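Local coordinates for protein putative aldo/keto reductase (Salmonella enterica subsp. enterica serovar Typhimurium, PDB 4R9O) that probably works as an NADP-dependent oxidoreductase of the aldo/keto reductase family, built on a TIM barrel, at residues Q191-L195 with R292-L296; F146-H150 with R174-T178. All coordinates share one frame; numbering follows the deposited sequence.

Interaction 1: residues Q191-L195 with R292-L296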
loop_
_atom_site.group_PDB
_atom_site.type_symbol
_atom_site.label_atom_id
_atom_site.label_comp_id
_atom_site.label_asym_id
_atom_site.label_seq_id
_atom_site.Cartn_x
_atom_site.Cartn_y
_atom_site.Cartn_z
ATOM N N GLN C 191 -4.104 4.509 15.464
ATOM C CA GLN C 191 -4.585 5.876 15.278
ATOM C C GLN C 191 -5.295 6.240 13.956
ATOM O O GLN C 191 -5.542 7.433 13.732
ATOM C CB GLN C 191 -3.408 6.863 15.443
ATOM C CG GLN C 191 -2.616 6.776 16.762
ATOM C CD GLN C 191 -1.545 7.876 16.877
ATOM O OE1 GLN C 191 -1.748 9.007 16.425
ATOM N NE2 GLN C 191 -0.398 7.537 17.458
ATOM N N PRO C 192 -5.640 5.259 13.088
ATOM C CA PRO C 192 -6.144 5.771 11.805
ATOM C C PRO C 192 -7.480 6.510 11.910
ATOM O O PRO C 192 -7.761 7.361 11.074
ATOM C CB PRO C 192 -6.295 4.502 10.957
ATOM C CG PRO C 192 -6.513 3.403 11.940
ATOM C CD PRO C 192 -5.686 3.780 13.136
ATOM N N LEU C 193 -8.283 6.211 12.926
ATOM C CA LEU C 193 -9.612 6.817 12.999
ATOM C C LEU C 193 -9.545 8.315 13.341
ATOM O O LEU C 193 -10.541 9.041 13.219
ATOM C CB LEU C 193 -10.476 6.073 14.017
ATOM C CG LEU C 193 -10.714 4.605 13.634
ATOM C CD1 LEU C 193 -11.667 3.950 14.622
ATOM C CD2 LEU C 193 -11.236 4.468 12.196
ATOM N N LEU C 194 -8.373 8.762 13.772
ATOM C CA LEU C 194 -8.167 10.169 14.102
ATOM C C LEU C 194 -8.320 11.051 12.875
ATOM O O LEU C 194 -8.762 12.200 12.971
ATOM C CB LEU C 194 -6.784 10.383 14.709
ATOM C CG LEU C 194 -6.656 10.204 16.229
ATOM C CD1 LEU C 194 -6.949 8.772 16.651
ATOM C CD2 LEU C 194 -5.274 10.628 16.673
ATOM N N LEU C 195 -7.955 10.503 11.719
ATOM C CA LEU C 195 -7.902 11.302 10.506
ATOM C C LEU C 195 -8.700 10.718 9.334
ATOM O O LEU C 195 -8.784 11.348 8.276
ATOM C CB LEU C 195 -6.441 11.504 10.095
ATOM C CG LEU C 195 -5.565 12.211 11.144
ATOM C CD1 LEU C 195 -4.122 12.301 10.685
ATOM C CD2 LEU C 195 -6.098 13.601 11.472
ATOM N N ARG C 292 1.886 10.775 20.460
ATOM C CA ARG C 292 1.516 10.359 19.108
ATOM C C ARG C 292 2.743 9.919 18.317
ATOM O O ARG C 292 2.747 8.848 17.704
ATOM C CB ARG C 292 0.795 11.492 18.373
ATOM C CG ARG C 292 0.546 11.207 16.889
ATOM C CD ARG C 292 0.034 12.440 16.169
ATOM N NE ARG C 292 -0.046 12.245 14.719
ATOM C CZ ARG C 292 -1.158 11.913 14.064
ATOM N NH1 ARG C 292 -2.294 11.735 14.728
ATOM N NH2 ARG C 292 -1.139 11.753 12.744
ATOM N N LYS C 293 3.781 10.748 18.360
ATOM C CA LYS C 293 4.986 10.552 17.567
ATOM C C LYS C 293 5.837 9.389 18.075
ATOM O O LYS C 293 6.420 8.646 17.290
ATOM C CB LYS C 293 5.802 11.848 17.544
ATOM C CG LYS C 293 5.063 12.989 16.845
ATOM C CD LYS C 293 5.846 14.295 16.864
ATOM C CE LYS C 293 5.112 15.378 16.068
ATOM N NZ LYS C 293 5.871 16.650 16.011
ATOM N N ALA C 294 5.908 9.230 19.387
ATOM C CA ALA C 294 6.612 8.089 19.960
ATOM C C ALA C 294 5.984 6.780 19.465
ATOM O O ALA C 294 6.689 5.804 19.193
ATOM C CB ALA C 294 6.597 8.159 21.470
ATOM N N ALA C 295 4.662 6.789 19.312
ATOM C CA ALA C 295 3.915 5.616 18.861
ATOM C C ALA C 295 4.031 5.344 17.360
ATOM O O ALA C 295 3.973 4.192 16.940
ATOM C CB ALA C 295 2.466 5.764 19.231
ATOM N N LEU C 296 4.170 6.391 16.552
ATOM C CA LEU C 296 4.281 6.217 15.100
ATOM C C LEU C 296 5.735 6.125 14.642
ATOM O O LEU C 296 6.075 5.302 13.795
ATOM C CB LEU C 296 3.596 7.371 14.357
ATOM C CG LEU C 296 2.091 7.542 14.541
ATOM C CD1 LEU C 296 1.539 8.530 13.540
ATOM C CD2 LEU C 296 1.399 6.197 14.410
#
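Two flat polar groups meet here, the Gln191 amide and the Arg292 guanidinium, with their planes turned 76° apart. Leu194 comes in at the guanidinium edge, near its plane, with CD2 3.7 Å from Arg292 NH1. Leu195 CD1 reaches Arg292 NH2 at 3.7 Å from an oblique direction, and Gln191 OE1 approaches obliquely too. Arg292 suits this place because its chain, extended from CG to NE, runs from helix 285-296 across to the loop that follows barrel strand 182-185: with CG anti to the backbone nitrogen (chi1 172°), its methylenes pass the amide before the guanidinium meets the leucines. Gln191 OE1 therefore touches the methylene carbon Arg292 CG at 3.2 Å. It also lies 3.3 Å from Arg292 NH1, but the angle is too poor for a hydrogen bond.

At the other corner of the amide, Gln191 NE2 gives a weak hydrogen bond to Arg292 O, 3.4 Å long, and its stronger partner is Pro188 O. Ala295 CB lies 3.8 Å from Gln191 NE2, a methyl small enough, it seems, to let the amide approach the helix backbone, while the Leu296 side chain, running opposite to that of Gln191, brings CD2 to 3.8 Å from Gln191 NE2. Trp252 of helix 245-254 packs on Gln191 and Leu194, and Pro135 of a second subunit on Leu194, Leu195 and Arg292.

Chemically, Pro188 O holds the amide nitrogen and the weak bond adds little; together they probably limit its rotation. The arginine side chain, by contrast, joins loop to C-terminal helix by packing, without a salt bridge between these segments, beside a subunit interface.

Interaction 2: residues F146-H150 with R174-T178; sequences FQHLH and RLPFT
Helix 139-151 supplies residues 146-150, in regular helical geometry with a backbone bond from His150 N to Phe146 O, and the loop 174-178 passes beside it without regular structure. The backbones stay well apart, the nearest CA atoms being those of Gln147 and Leu175 at 8.2 Å, and no hydrogen bond joins the segments. Side chains fill the interval.

Phe177 is the main piece from the loop. Its CG sits between the backbone nitrogen and the carbonyl carbon (chi1 35°), a turn that carries the ring toward the helix. There Phe177 CZ lies 4.2 Å from Phe146 CB, which comes to the edge of the Phe177 ring. On the His150 side, Phe177 CE2 stands over one face of the imidazole, offset toward its rim and 3.9 Å from His150 CG. The ring planes are inclined at 44° with centroids 4.9 Å apart, an oblique aromatic pair. Leu175 has branched methyls that suit the edge of the Phe146 ring: its CD1 is 4.1 Å from Phe146 CD1. The chain of Gln147 is bent, and the plane of its amide is 24° from parallel to the Phe177 ring. Pro176 adds a compact apolar ring on the loop side.

Phe158 of strand 155-161 extends the aromatic group, its ring stacked with Phe146 and also meeting Phe177. The contact thus ties a barrel helix to the loop that follows the next helix, 165-173, and leads into strand 182-185. Cohesion across it comes from dispersion and aromatic packing, with Phe146 buried at its inner side, Phe177 partly exposed and His150 exposed.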
loop_
_atom_site.group_PDB
_atom_site.type_symbol
_atom_site.label_atom_id
_atom_site.label_comp_id
_atom_site.label_asym_id
_atom_site.label_seq_id
_atom_site.Cartn_x
_atom_site.Cartn_y
_atom_site.Cartn_z
ATOM N N PHE C 146 -34.812 -3.234 15.369
ATOM C CA PHE C 146 -34.656 -2.173 16.357
ATOM C C PHE C 146 -36.012 -1.570 16.732
ATOM O O PHE C 146 -36.274 -1.340 17.915
ATOM C CB PHE C 146 -33.713 -1.069 15.849
ATOM C CG PHE C 146 -32.247 -1.440 15.883
ATOM C CD1 PHE C 146 -31.282 -0.497 15.570
ATOM C CD2 PHE C 146 -31.835 -2.722 16.224
ATOM C CE1 PHE C 146 -29.927 -0.819 15.599
ATOM C CE2 PHE C 146 -30.485 -3.054 16.251
ATOM C CZ PHE C 146 -29.530 -2.087 15.933
ATOM N N GLN C 147 -36.862 -1.318 15.732
ATOM C CA GLN C 147 -38.226 -0.830 15.969
ATOM C C GLN C 147 -39.004 -1.737 16.911
ATOM O O GLN C 147 -39.676 -1.271 17.838
ATOM C CB GLN C 147 -39.018 -0.706 14.661
ATOM C CG GLN C 147 -38.610 0.431 13.736
ATOM C CD GLN C 147 -37.749 1.456 14.425
ATOM O OE1 GLN C 147 -36.520 1.399 14.357
ATOM N NE2 GLN C 147 -38.387 2.402 15.101
ATOM N N HIS C 148 -38.945 -3.035 16.651
ATOM C CA HIS C 148 -39.700 -3.967 17.460
ATOM C C HIS C 148 -39.189 -3.977 18.898
ATOM O O HIS C 148 -39.966 -3.951 19.841
ATOM C CB HIS C 148 -39.635 -5.371 16.871
ATOM C CG HIS C 148 -40.286 -6.403 17.738
ATOM N ND1 HIS C 148 -39.565 -7.301 18.493
ATOM C CD2 HIS C 148 -41.589 -6.654 17.994
ATOM C CE1 HIS C 148 -40.398 -8.078 19.163
ATOM N NE2 HIS C 148 -41.632 -7.706 18.878
ATOM N N LEU C 149 -37.875 -4.024 19.052
ATOM C CA LEU C 149 -37.247 -4.082 20.371
ATOM C C LEU C 149 -37.515 -2.797 21.169
ATOM O O LEU C 149 -37.679 -2.822 22.395
ATOM C CB LEU C 149 -35.737 -4.313 20.223
ATOM C CG LEU C 149 -35.213 -5.744 20.064
ATOM C CD1 LEU C 149 -36.022 -6.544 19.079
ATOM C CD2 LEU C 149 -33.756 -5.748 19.635
ATOM N N HIS C 150 -37.548 -1.672 20.461
ATOM C CA HIS C 150 -37.840 -0.388 21.087
ATOM C C HIS C 150 -39.315 -0.286 21.481
ATOM O O HIS C 150 -39.643 0.187 22.573
ATOM C CB HIS C 150 -37.456 0.758 20.147
ATOM C CG HIS C 150 -37.595 2.116 20.761
ATOM N ND1 HIS C 150 -36.654 2.645 21.618
ATOM C CD2 HIS C 150 -38.566 3.054 20.645
ATOM C CE1 HIS C 150 -37.037 3.852 21.998
ATOM N NE2 HIS C 150 -38.190 4.125 21.421
ATOM N N ARG C 174 -32.453 4.931 8.200
ATOM C CA ARG C 174 -33.647 4.117 8.368
ATOM C C ARG C 174 -34.300 4.284 9.741
ATOM O O ARG C 174 -35.414 3.814 9.955
ATOM C CB ARG C 174 -33.318 2.644 8.145
ATOM C CG ARG C 174 -32.571 2.338 6.832
ATOM C CD ARG C 174 -33.332 2.867 5.645
ATOM N NE ARG C 174 -32.963 2.212 4.390
ATOM C CZ ARG C 174 -32.480 2.848 3.328
ATOM N NH1 ARG C 174 -32.294 4.161 3.367
ATOM N NH2 ARG C 174 -32.195 2.174 2.223
ATOM N N LEU C 175 -33.611 4.948 10.664
ATOM C CA LEU C 175 -34.059 4.983 12.060
ATOM C C LEU C 175 -34.715 6.296 12.467
ATOM O O LEU C 175 -34.244 7.377 12.118
ATOM C CB LEU C 175 -32.880 4.686 12.985
ATOM C CG LEU C 175 -32.299 3.283 12.798
ATOM C CD1 LEU C 175 -31.001 3.089 13.574
ATOM C CD2 LEU C 175 -33.317 2.221 13.190
ATOM N N PRO C 176 -35.819 6.203 13.220
ATOM C CA PRO C 176 -36.514 7.389 13.727
ATOM C C PRO C 176 -35.836 7.968 14.975
ATOM O O PRO C 176 -36.198 9.056 15.423
ATOM C CB PRO C 176 -37.911 6.858 14.050
ATOM C CG PRO C 176 -37.681 5.423 14.395
ATOM C CD PRO C 176 -36.560 4.960 13.502
ATOM N N PHE C 177 -34.864 7.245 15.522
ATOM C CA PHE C 177 -34.091 7.735 16.659
ATOM C C PHE C 177 -32.591 7.742 16.355
ATOM O O PHE C 177 -32.114 6.971 15.517
ATOM C CB PHE C 177 -34.370 6.890 17.905
ATOM C CG PHE C 177 -34.598 5.432 17.611
ATOM C CD1 PHE C 177 -33.558 4.629 17.167
ATOM C CD2 PHE C 177 -35.850 4.867 17.778
ATOM C CE1 PHE C 177 -33.766 3.295 16.889
ATOM C CE2 PHE C 177 -36.063 3.532 17.510
ATOM C CZ PHE C 177 -35.019 2.745 17.059
ATOM N N THR C 178 -31.854 8.606 17.047
ATOM C CA THR C 178 -30.421 8.755 16.821
ATOM C C THR C 178 -29.610 7.557 17.298
ATOM O O THR C 178 -29.783 7.103 18.431
ATOM C CB THR C 178 -29.882 9.994 17.542
ATOM O OG1 THR C 178 -30.725 11.112 17.252
ATOM C CG2 THR C 178 -28.438 10.285 17.121
#

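In the fold
Both contacts belong to one TIM-barrel domain but lie far apart, with centres 35 Å and nearest atoms about 18 Å from each other. Interaction 2 comes first along the chain and closes before interaction 1 opens. Strand 182-185 links them in sequence: loop 174-178 leads into it, and loop 191-195 lies between it and helix 198-205. Interaction 2 joins helix 139-151 to the loop after the next helix, 165-173, whereas interaction 1 spans 97 residues to bring a loop against helix 285-296 near the C-terminus. Different neighbouring subunits of the six-chain assembly approach the two places, so a subunit interface lies beside interaction 1 and, through Arg174, close to interaction 2.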